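PDB 2B8N: D-glycerate 2-kinase from Thermotoga maritima, which catalyses the magnesium- and ATP-dependent phosphorylation of D-glycerate to 2-phosphoglycerate, a step in serine degradation by way of 3-hydroxypyruvate. Local coordinates for residues A[72-77]-A[91-96]; A[167-172]-A[226-231]; A[382-387]-A[401-406]. All blocks are in the same frame, centred on the assembly; numbering follows the deposited sequence.

How the contacts relate
Three separate contacts follow one another along the chain, each closing before the next opens. Contacts 1 and 2 both fall in the DUF4147 part of the protein, yet their centres are 40 Å apart: contact 1 joins the start of strand 76-84 to the turn ahead of strand 96-100, at one margin of the parallel sheet, while contact 2 pairs helices 167-175 and 222-231. Contact 3 belongs to the MOFRL part, where helices 380-386 and 400-406 meet. Its centre is 51 Å from that of contact 1, across the chain's centre, and 46 Å from that of contact 2. With nearest atoms about 25 Å apart or more, none of them touches another, and each is local to its own part of the fold.

Contact 1 of 3, residues A[72-77]-A[91-96]; sequences LGKKIR and PIDDFE
K74 and D93 reach for each other from opposite directions and close a salt bridge, while beneath them the side chains of I76 and F95 cross at about a right angle. In the ionic pair NZ of K74 lies 2.8 Å from OD2 of D93 and donates a hydrogen bond to it. The ammonium does not lie level with the carboxylate: it comes in from above, 47° out of the plane. Both side chains contribute to the fit. The lysine is bent at each of its outer torsions, which turns its end to the partner, and its CE follows NZ to 3.3 Å from OD2 of D93. D93 places CG opposite its own backbone N (chi1 -169°), which brings OD2 to the lysine. K74 NZ also makes a weak hydrogen bond with Y69 OH.

The apolar pair is built from two branches of I76. CG2 of I76 is 3.7 Å from CE1 of F95, an oblique approach to the ring, and CD1 of I76 lies 3.9 Å from CZ of F95, so the far end of the ring does the touching. Both residues are buried, whereas K74 and D93 are exposed; the contact thus has an ionic outer part and a hydrocarbon inner one.

Both segments turn sharply here. G73, with positive phi, leaves the helix, and its O accepts the N-H of I76. A type II' turn from I92 to F95 is closed by F95 N bonding to I92 O, at 2.9 Å.

Helix 61-72 borders the contact through Y69, whose ring meets that of F95 with planes at about 75°. I76 begins strand 76-84, second from the edge of the parallel sheet; L54 of the next strand inward, 52-57, touches both I76 and F95, and the turn leads into edge strand 96-100.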
loop_
_atom_site.group_PDB
_atom_site.type_symbol
_atom_site.label_atom_id
_atom_site.label_comp_id
_atom_site.label_asym_id
_atom_site.label_seq_id
_atom_site.Cartn_x
_atom_site.Cartn_y
_atom_site.Cartn_z
ATOM N N LEU A 72 6.556 -22.760 -8.593
ATOM C CA LEU A 72 6.649 -24.004 -7.819
ATOM C C LEU A 72 5.937 -25.213 -8.408
ATOM O O LEU A 72 6.410 -26.319 -8.236
ATOM C CB LEU A 72 6.125 -23.786 -6.411
ATOM C CG LEU A 72 6.978 -22.856 -5.545
ATOM C CD1 LEU A 72 6.168 -22.588 -4.316
ATOM C CD2 LEU A 72 8.348 -23.419 -5.199
ATOM N N GLY A 73 4.788 -25.017 -9.048
ATOM C CA GLY A 73 4.005 -26.133 -9.589
ATOM C C GLY A 73 3.479 -27.092 -8.530
ATOM O O GLY A 73 2.982 -26.666 -7.499
ATOM N N LYS A 74 3.618 -28.392 -8.777
ATOM C CA LYS A 74 3.037 -29.430 -7.896
ATOM C C LYS A 74 3.689 -29.569 -6.496
ATOM O O LYS A 74 3.223 -30.368 -5.673
ATOM C CB LYS A 74 2.968 -30.780 -8.619
ATOM C CG LYS A 74 1.943 -30.767 -9.773
ATOM C CD LYS A 74 0.486 -30.866 -9.262
ATOM C CE LYS A 74 -0.481 -29.898 -9.979
ATOM N NZ LYS A 74 -0.342 -28.511 -9.447
ATOM N N LYS A 75 4.739 -28.779 -6.233
ATOM C CA LYS A 75 5.283 -28.614 -4.891
ATOM C C LYS A 75 4.281 -27.897 -4.014
ATOM O O LYS A 75 4.392 -27.967 -2.790
ATOM C CB LYS A 75 6.572 -27.790 -4.900
ATOM C CG LYS A 75 7.706 -28.413 -5.657
ATOM C CD LYS A 75 8.802 -27.399 -5.876
ATOM C CE LYS A 75 10.105 -28.090 -6.125
ATOM N NZ LYS A 75 10.983 -27.214 -6.891
ATOM N N ILE A 76 3.349 -27.160 -4.628
ATOM C CA ILE A 76 2.160 -26.704 -3.916
ATOM C C ILE A 76 1.121 -27.837 -3.930
ATOM O O ILE A 76 0.687 -28.318 -4.986
ATOM C CB ILE A 76 1.527 -25.420 -4.495
ATOM C CG1 ILE A 76 2.445 -24.196 -4.316
ATOM C CG2 ILE A 76 0.155 -25.139 -3.815
ATOM C CD1 ILE A 76 2.237 -23.137 -5.408
ATOM N N ARG A 77 0.737 -28.235 -2.724
ATOM C CA ARG A 77 -0.189 -29.319 -2.501
ATOM C C ARG A 77 -1.618 -28.806 -2.439
ATOM O O ARG A 77 -2.533 -29.511 -2.817
ATOM C CB ARG A 77 0.212 -30.016 -1.220
ATOM C CG ARG A 77 1.633 -30.511 -1.345
ATOM C CD ARG A 77 2.106 -31.305 -0.176
ATOM N NE ARG A 77 3.157 -32.208 -0.615
ATOM C CZ ARG A 77 3.594 -33.259 0.067
ATOM N NH1 ARG A 77 3.086 -33.564 1.259
ATOM N NH2 ARG A 77 4.554 -34.015 -0.458
ATOM N N PRO A 91 -9.839 -19.535 -12.478
ATOM C CA PRO A 91 -9.103 -20.667 -11.908
ATOM C C PRO A 91 -7.586 -20.501 -11.884
ATOM O O PRO A 91 -7.018 -19.797 -12.722
ATOM C CB PRO A 91 -9.465 -21.841 -12.852
ATOM C CG PRO A 91 -10.738 -21.445 -13.498
ATOM C CD PRO A 91 -10.658 -19.953 -13.638
ATOM N N ILE A 92 -6.950 -21.143 -10.913
ATOM C CA ILE A 92 -5.513 -21.362 -10.935
ATOM C C ILE A 92 -5.284 -22.835 -10.593
ATOM O O ILE A 92 -5.304 -23.228 -9.428
ATOM C CB ILE A 92 -4.764 -20.452 -9.938
ATOM C CG1 ILE A 92 -5.211 -19.002 -10.104
ATOM C CG2 ILE A 92 -3.252 -20.567 -10.136
ATOM C CD1 ILE A 92 -4.438 -18.008 -9.234
ATOM N N ASP A 93 -5.057 -23.649 -11.614
ATOM C CA ASP A 93 -5.030 -25.091 -11.427
ATOM C C ASP A 93 -6.273 -25.470 -10.565
ATOM O O ASP A 93 -7.422 -25.274 -11.023
ATOM C CB ASP A 93 -3.674 -25.536 -10.840
ATOM C CG ASP A 93 -3.464 -27.076 -10.869
ATOM O OD1 ASP A 93 -3.828 -27.742 -11.878
ATOM O OD2 ASP A 93 -2.919 -27.617 -9.870
ATOM N N ASP A 94 -6.034 -25.956 -9.331
ATOM C CA ASP A 94 -7.069 -26.452 -8.394
ATOM C C ASP A 94 -7.100 -25.648 -7.086
ATOM O O ASP A 94 -7.667 -26.100 -6.083
ATOM C CB ASP A 94 -6.802 -27.931 -8.059
ATOM C CG ASP A 94 -5.496 -28.142 -7.280
ATOM N N PHE A 95 -6.487 -24.461 -7.094
ATOM C CA PHE A 95 -6.506 -23.595 -5.931
ATOM C C PHE A 95 -7.942 -23.207 -5.716
ATOM O O PHE A 95 -8.728 -23.167 -6.650
ATOM C CB PHE A 95 -5.719 -22.322 -6.159
ATOM C CG PHE A 95 -4.234 -22.501 -6.265
ATOM C CD1 PHE A 95 -3.636 -23.750 -6.267
ATOM C CD2 PHE A 95 -3.424 -21.371 -6.404
ATOM C CE1 PHE A 95 -2.244 -23.868 -6.376
ATOM C CE2 PHE A 95 -2.050 -21.478 -6.535
ATOM C CZ PHE A 95 -1.457 -22.723 -6.518
ATOM N N GLU A 96 -8.275 -22.919 -4.476
ATOM C CA GLU A 96 -9.602 -22.453 -4.130
ATOM C C GLU A 96 -9.589 -20.920 -4.231
ATOM O O GLU A 96 -8.798 -20.256 -3.577
ATOM C CB GLU A 96 -9.970 -22.948 -2.719
ATOM C CG GLU A 96 -9.977 -24.479 -2.587
ATOM C CD GLU A 96 -10.109 -24.962 -1.148
ATOM O OE1 GLU A 96 -10.803 -24.308 -0.344
ATOM O OE2 GLU A 96 -9.514 -26.009 -0.824
#

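Contact 2 of 3, residues A[167-172]-A[226-231]; sequences IEEINT and LKVLEK
E169 is the residue of 167-172 that carries the contact, touching V228 with its base and K231 with its acid end. Its CA stands 6.5 Å from CA of V228, the closest CA pair between 167-172 and 226-231. CB of E169 packs at 4.1 Å from CG1 of V228 and almost as near CG2, resting on both branches of the valine. With chi2 at 170° the chain runs out extended, and OE2 of E169 reaches 3.4 Å from NZ of K231; the two side chains cross at about a right angle. This salt bridge is weak as a hydrogen bond. The other oxygen, OE1, is bonded to Y232 OH and to S166 N, so the carboxylate is tied on both oxygens. An alanine at this position would remove the carboxylate and is likely to leave K231 and Y232 each without this acidic partner, while the CB packing on V228 could remain. I170 turns from 226-231 and rests on L160. Further on, T172 faces helix 222-231, where its side chain touches D224 and A225.

V228 also rests on L160 of helix 150-162, which makes this a three-helix packing with a salt bridge at its exposed side, within the DUF4147 part of the kinase.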
loop_
_atom_site.group_PDB
_atom_site.type_symbol
_atom_site.label_atom_id
_atom_site.label_comp_id
_atom_site.label_asym_id
_atom_site.label_seq_id
_atom_site.Cartn_x
_atom_site.Cartn_y
_atom_site.Cartn_z
ATOM N N ILE A 167 -3.914 4.362 15.665
ATOM C CA ILE A 167 -3.936 3.105 14.884
ATOM C C ILE A 167 -3.372 1.954 15.712
ATOM O O ILE A 167 -3.803 0.803 15.577
ATOM C CB ILE A 167 -3.168 3.232 13.526
ATOM C CG1 ILE A 167 -3.177 1.903 12.733
ATOM C CG2 ILE A 167 -1.729 3.654 13.742
ATOM C CD1 ILE A 167 -4.492 1.567 12.038
ATOM N N GLU A 168 -2.408 2.276 16.567
ATOM C CA GLU A 168 -1.780 1.306 17.452
ATOM C C GLU A 168 -2.753 0.840 18.541
ATOM O O GLU A 168 -2.775 -0.339 18.931
ATOM C CB GLU A 168 -0.532 1.926 18.099
ATOM C CG GLU A 168 0.652 2.129 17.117
ATOM C CD GLU A 168 0.592 3.420 16.241
ATOM O OE1 GLU A 168 -0.224 4.346 16.484
ATOM O OE2 GLU A 168 1.391 3.505 15.286
ATOM N N GLU A 169 -3.560 1.767 19.037
ATOM C CA GLU A 169 -4.560 1.441 20.052
ATOM C C GLU A 169 -5.701 0.605 19.453
ATOM O O GLU A 169 -6.172 -0.364 20.055
ATOM C CB GLU A 169 -5.072 2.723 20.721
ATOM C CG GLU A 169 -4.033 3.381 21.631
ATOM C CD GLU A 169 -4.444 4.776 22.095
ATOM O OE1 GLU A 169 -4.961 5.559 21.276
ATOM O OE2 GLU A 169 -4.252 5.090 23.288
ATOM N N ILE A 170 -6.108 0.957 18.246
ATOM C CA ILE A 170 -7.105 0.178 17.551
ATOM C C ILE A 170 -6.552 -1.233 17.356
ATOM O O ILE A 170 -7.250 -2.234 17.595
ATOM C CB ILE A 170 -7.465 0.830 16.214
ATOM C CG1 ILE A 170 -8.192 2.149 16.474
ATOM C CG2 ILE A 170 -8.345 -0.104 15.373
ATOM C CD1 ILE A 170 -8.461 2.980 15.248
ATOM N N ASN A 171 -5.286 -1.296 16.942
ATOM C CA ASN A 171 -4.601 -2.555 16.682
ATOM C C ASN A 171 -4.470 -3.438 17.937
ATOM O O ASN A 171 -4.720 -4.644 17.894
ATOM C CB ASN A 171 -3.229 -2.259 16.078
ATOM C CG ASN A 171 -2.713 -3.368 15.187
ATOM O OD1 ASN A 171 -3.469 -4.205 14.657
ATOM N ND2 ASN A 171 -1.402 -3.360 14.990
ATOM N N THR A 172 -4.107 -2.837 19.060
ATOM C CA THR A 172 -4.026 -3.593 20.311
ATOM C C THR A 172 -5.354 -4.315 20.589
ATOM O O THR A 172 -5.379 -5.528 20.853
ATOM C CB THR A 172 -3.606 -2.674 21.476
ATOM O OG1 THR A 172 -2.218 -2.324 21.328
ATOM C CG2 THR A 172 -3.812 -3.340 22.823
ATOM N N LEU A 226 -7.889 -3.755 27.291
ATOM C CA LEU A 226 -8.957 -3.301 28.178
ATOM C C LEU A 226 -8.795 -1.841 28.640
ATOM O O LEU A 226 -9.777 -1.129 28.799
ATOM C CB LEU A 226 -9.039 -4.227 29.388
ATOM C CG LEU A 226 -9.395 -5.688 29.078
ATOM C CD1 LEU A 226 -9.465 -6.512 30.373
ATOM C CD2 LEU A 226 -10.707 -5.792 28.309
ATOM N N LYS A 227 -7.556 -1.409 28.852
ATOM C CA LYS A 227 -7.264 -0.021 29.199
ATOM C C LYS A 227 -7.577 0.951 28.056
ATOM O O LYS A 227 -7.972 2.088 28.307
ATOM C CB LYS A 227 -5.808 0.128 29.625
ATOM C CG LYS A 227 -5.521 -0.571 30.918
ATOM C CD LYS A 227 -4.278 -0.044 31.598
ATOM C CE LYS A 227 -4.274 -0.459 33.070
ATOM N NZ LYS A 227 -5.464 0.077 33.825
ATOM N N VAL A 228 -7.409 0.506 26.812
ATOM C CA VAL A 228 -7.795 1.326 25.665
ATOM C C VAL A 228 -9.293 1.606 25.682
ATOM O O VAL A 228 -9.706 2.762 25.645
ATOM C CB VAL A 228 -7.433 0.682 24.344
ATOM C CG1 VAL A 228 -8.064 1.474 23.173
ATOM C CG2 VAL A 228 -5.915 0.620 24.217
ATOM N N LEU A 229 -10.089 0.542 25.747
ATOM C CA LEU A 229 -11.549 0.652 25.795
ATOM C C LEU A 229 -12.029 1.525 26.952
ATOM O O LEU A 229 -12.902 2.387 26.768
ATOM C CB LEU A 229 -12.179 -0.732 25.900
ATOM C CG LEU A 229 -11.974 -1.645 24.690
ATOM C CD1 LEU A 229 -12.502 -3.042 24.993
ATOM C CD2 LEU A 229 -12.642 -1.067 23.451
ATOM N N GLU A 230 -11.460 1.301 28.135
ATOM C CA GLU A 230 -11.740 2.158 29.272
ATOM C C GLU A 230 -11.322 3.585 28.933
ATOM O O GLU A 230 -12.079 4.508 29.165
ATOM C CB GLU A 230 -11.039 1.657 30.544
ATOM C CG GLU A 230 -10.530 2.768 31.478
ATOM C CD GLU A 230 -9.840 2.234 32.729
ATOM O OE1 GLU A 230 -10.555 1.700 33.609
ATOM O OE2 GLU A 230 -8.588 2.366 32.828
ATOM N N LYS A 231 -10.134 3.766 28.364
ATOM C CA LYS A 231 -9.646 5.112 28.055
ATOM C C LYS A 231 -10.626 5.911 27.199
ATOM O O LYS A 231 -10.839 7.093 27.455
ATOM C CB LYS A 231 -8.281 5.086 27.369
ATOM C CG LYS A 231 -7.625 6.472 27.261
ATOM C CD LYS A 231 -6.120 6.383 26.920
ATOM C CE LYS A 231 -5.663 7.569 26.082
ATOM N NZ LYS A 231 -6.248 7.467 24.716
#

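Contact 3 of 3, residues A[382-387]-A[401-406]; sequences KTLKAM and YNALKK
L384 sets CG opposite its carbonyl carbon (chi1 -75°) and continues extended through chi2, which carries its two methyls to the backbone of helix 400-406. M387, a selenomethionine, has the same first torsion, but its chain bends at chi3 (52°), bringing the terminal methyl alongside CB and CG of K406.

The leucine meets a polar atom as well as apolar ones: CD2 of L384 is 3.4 Å from O of A403, and the same methyl lies 3.8 Å from CB of K406. Its second methyl, CD1, faces the methyl of A403, with 4.2 Å between CD1 of L384 and CB of A403. L384 thus spans one helical turn, from A403 to K406.

M387 approaches K406 at an oblique angle. Its SE stands 3.4 Å from O of K406, and its CE is 4.0 Å from CB of the same lysine. K406 therefore serves through its base and backbone, while its end leads away from 382-387. O of A403 is also hydrogen-bonded to S407 OG; the leucine methyl makes only van der Waals contact with it.

Y394 of helix 391-396, which lies between the two segments in sequence, touches A403 and K406, P391 touches L384, and L343 reaches A403. These contacts tie helices 380-386 and 400-406 to helices 391-396 and 337-348 in the MOFRL region, and L404 touches L410 of strand 410-411, at the edge of the mixed sheet.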
loop_
_atom_site.group_PDB
_atom_site.type_symbol
_atom_site.label_atom_id
_atom_site.label_comp_id
_atom_site.label_asym_id
_atom_site.label_seq_id
_atom_site.Cartn_x
_atom_site.Cartn_y
_atom_site.Cartn_z
ATOM N N LYS A 382 0.554 28.736 -16.840
ATOM C CA LYS A 382 0.202 29.751 -17.831
ATOM C C LYS A 382 -0.769 29.227 -18.920
ATOM O O LYS A 382 -1.535 30.019 -19.513
ATOM C CB LYS A 382 1.439 30.480 -18.398
ATOM C CG LYS A 382 2.612 29.631 -18.824
ATOM C CD LYS A 382 3.772 30.510 -19.374
ATOM C CE LYS A 382 4.714 31.043 -18.278
ATOM N NZ LYS A 382 4.309 32.375 -17.759
ATOM N N THR A 383 -0.772 27.915 -19.170
ATOM C CA THR A 383 -1.784 27.330 -20.052
ATOM C C THR A 383 -3.164 27.574 -19.430
ATOM O O THR A 383 -4.106 27.985 -20.125
ATOM C CB THR A 383 -1.608 25.806 -20.297
ATOM O OG1 THR A 383 -0.311 25.514 -20.844
ATOM C CG2 THR A 383 -2.671 25.320 -21.273
ATOM N N LEU A 384 -3.261 27.347 -18.119
ATOM C CA LEU A 384 -4.485 27.616 -17.369
ATOM C C LEU A 384 -4.871 29.101 -17.310
ATOM O O LEU A 384 -6.037 29.463 -17.544
ATOM C CB LEU A 384 -4.357 27.062 -15.956
ATOM C CG LEU A 384 -4.470 25.547 -15.846
ATOM C CD1 LEU A 384 -4.101 25.098 -14.434
ATOM C CD2 LEU A 384 -5.862 25.059 -16.214
ATOM N N LYS A 385 -3.904 29.961 -17.005
ATOM C CA LYS A 385 -4.151 31.408 -17.018
ATOM C C LYS A 385 -4.609 31.891 -18.396
ATOM O O LYS A 385 -5.577 32.657 -18.491
ATOM C CB LYS A 385 -2.924 32.188 -16.536
ATOM C CG LYS A 385 -2.588 31.938 -15.050
ATOM C CD LYS A 385 -1.234 32.526 -14.642
ATOM C CE LYS A 385 -0.946 32.305 -13.143
ATOM N NZ LYS A 385 0.333 32.938 -12.624
ATOM N N ALA A 386 -3.957 31.414 -19.460
ATOM C CA ALA A 386 -4.343 31.787 -20.830
ATOM C C ALA A 386 -5.746 31.326 -21.188
ATOM O O ALA A 386 -6.353 31.873 -22.099
ATOM C CB ALA A 386 -3.357 31.247 -21.833
HETATM N N MSE A 387 -6.269 30.320 -20.493
HETATM C CA MSE A 387 -7.676 29.941 -20.667
HETATM C C MSE A 387 -8.652 30.713 -19.753
HETATM O O MSE A 387 -9.870 30.496 -19.797
HETATM C CB MSE A 387 -7.829 28.459 -20.443
HETATM C CG MSE A 387 -7.110 27.622 -21.462
HETATM SE SE MSE A 387 -7.079 25.790 -20.807
HETATM C CE MSE A 387 -9.057 25.535 -20.422
ATOM N N TYR A 401 -7.884 17.602 -9.936
ATOM C CA TYR A 401 -8.188 16.798 -11.139
ATOM C C TYR A 401 -8.533 17.664 -12.329
ATOM O O TYR A 401 -7.945 17.506 -13.405
ATOM C CB TYR A 401 -9.347 15.823 -10.888
ATOM C CG TYR A 401 -9.684 14.916 -12.048
ATOM C CD1 TYR A 401 -10.513 15.344 -13.077
ATOM C CD2 TYR A 401 -9.204 13.619 -12.107
ATOM C CE1 TYR A 401 -10.845 14.503 -14.147
ATOM C CE2 TYR A 401 -9.527 12.775 -13.172
ATOM C CZ TYR A 401 -10.347 13.226 -14.189
ATOM O OH TYR A 401 -10.674 12.405 -15.238
ATOM N N ASN A 402 -9.502 18.561 -12.123
ATOM C CA ASN A 402 -10.049 19.421 -13.190
ATOM C C ASN A 402 -9.038 20.424 -13.724
ATOM O O ASN A 402 -9.015 20.687 -14.912
ATOM C CB ASN A 402 -11.303 20.179 -12.713
ATOM C CG ASN A 402 -12.553 19.303 -12.682
ATOM O OD1 ASN A 402 -12.608 18.259 -13.308
ATOM N ND2 ASN A 402 -13.562 19.744 -11.960
ATOM N N ALA A 403 -8.203 20.972 -12.850
ATOM C CA ALA A 403 -7.159 21.895 -13.271
ATOM C C ALA A 403 -6.168 21.206 -14.192
ATOM O O ALA A 403 -5.751 21.789 -15.199
ATOM C CB ALA A 403 -6.440 22.453 -12.070
ATOM N N LEU A 404 -5.809 19.967 -13.855
ATOM C CA LEU A 404 -4.867 19.176 -14.647
ATOM C C LEU A 404 -5.477 18.673 -15.970
ATOM O O LEU A 404 -4.791 18.676 -16.988
ATOM C CB LEU A 404 -4.307 18.013 -13.813
ATOM C CG LEU A 404 -3.573 18.350 -12.497
ATOM C CD1 LEU A 404 -3.388 17.103 -11.653
ATOM C CD2 LEU A 404 -2.204 19.016 -12.739
ATOM N N LYS A 405 -6.745 18.258 -15.971
ATOM C CA LYS A 405 -7.402 17.859 -17.237
ATOM C C LYS A 405 -7.416 19.016 -18.247
ATOM O O LYS A 405 -7.144 18.820 -19.425
ATOM C CB LYS A 405 -8.839 17.341 -17.032
ATOM N N LYS A 406 -7.719 20.219 -17.767
ATOM C CA LYS A 406 -7.821 21.405 -18.617
ATOM C C LYS A 406 -6.493 21.805 -19.233
ATOM O O LYS A 406 -6.451 22.524 -20.226
ATOM C CB LYS A 406 -8.334 22.615 -17.822
ATOM C CG LYS A 406 -9.821 22.633 -17.579
ATOM C CD LYS A 406 -10.217 23.798 -16.685
ATOM C CE LYS A 406 -11.662 23.677 -16.232
ATOM N NZ LYS A 406 -12.559 23.740 -17.395
#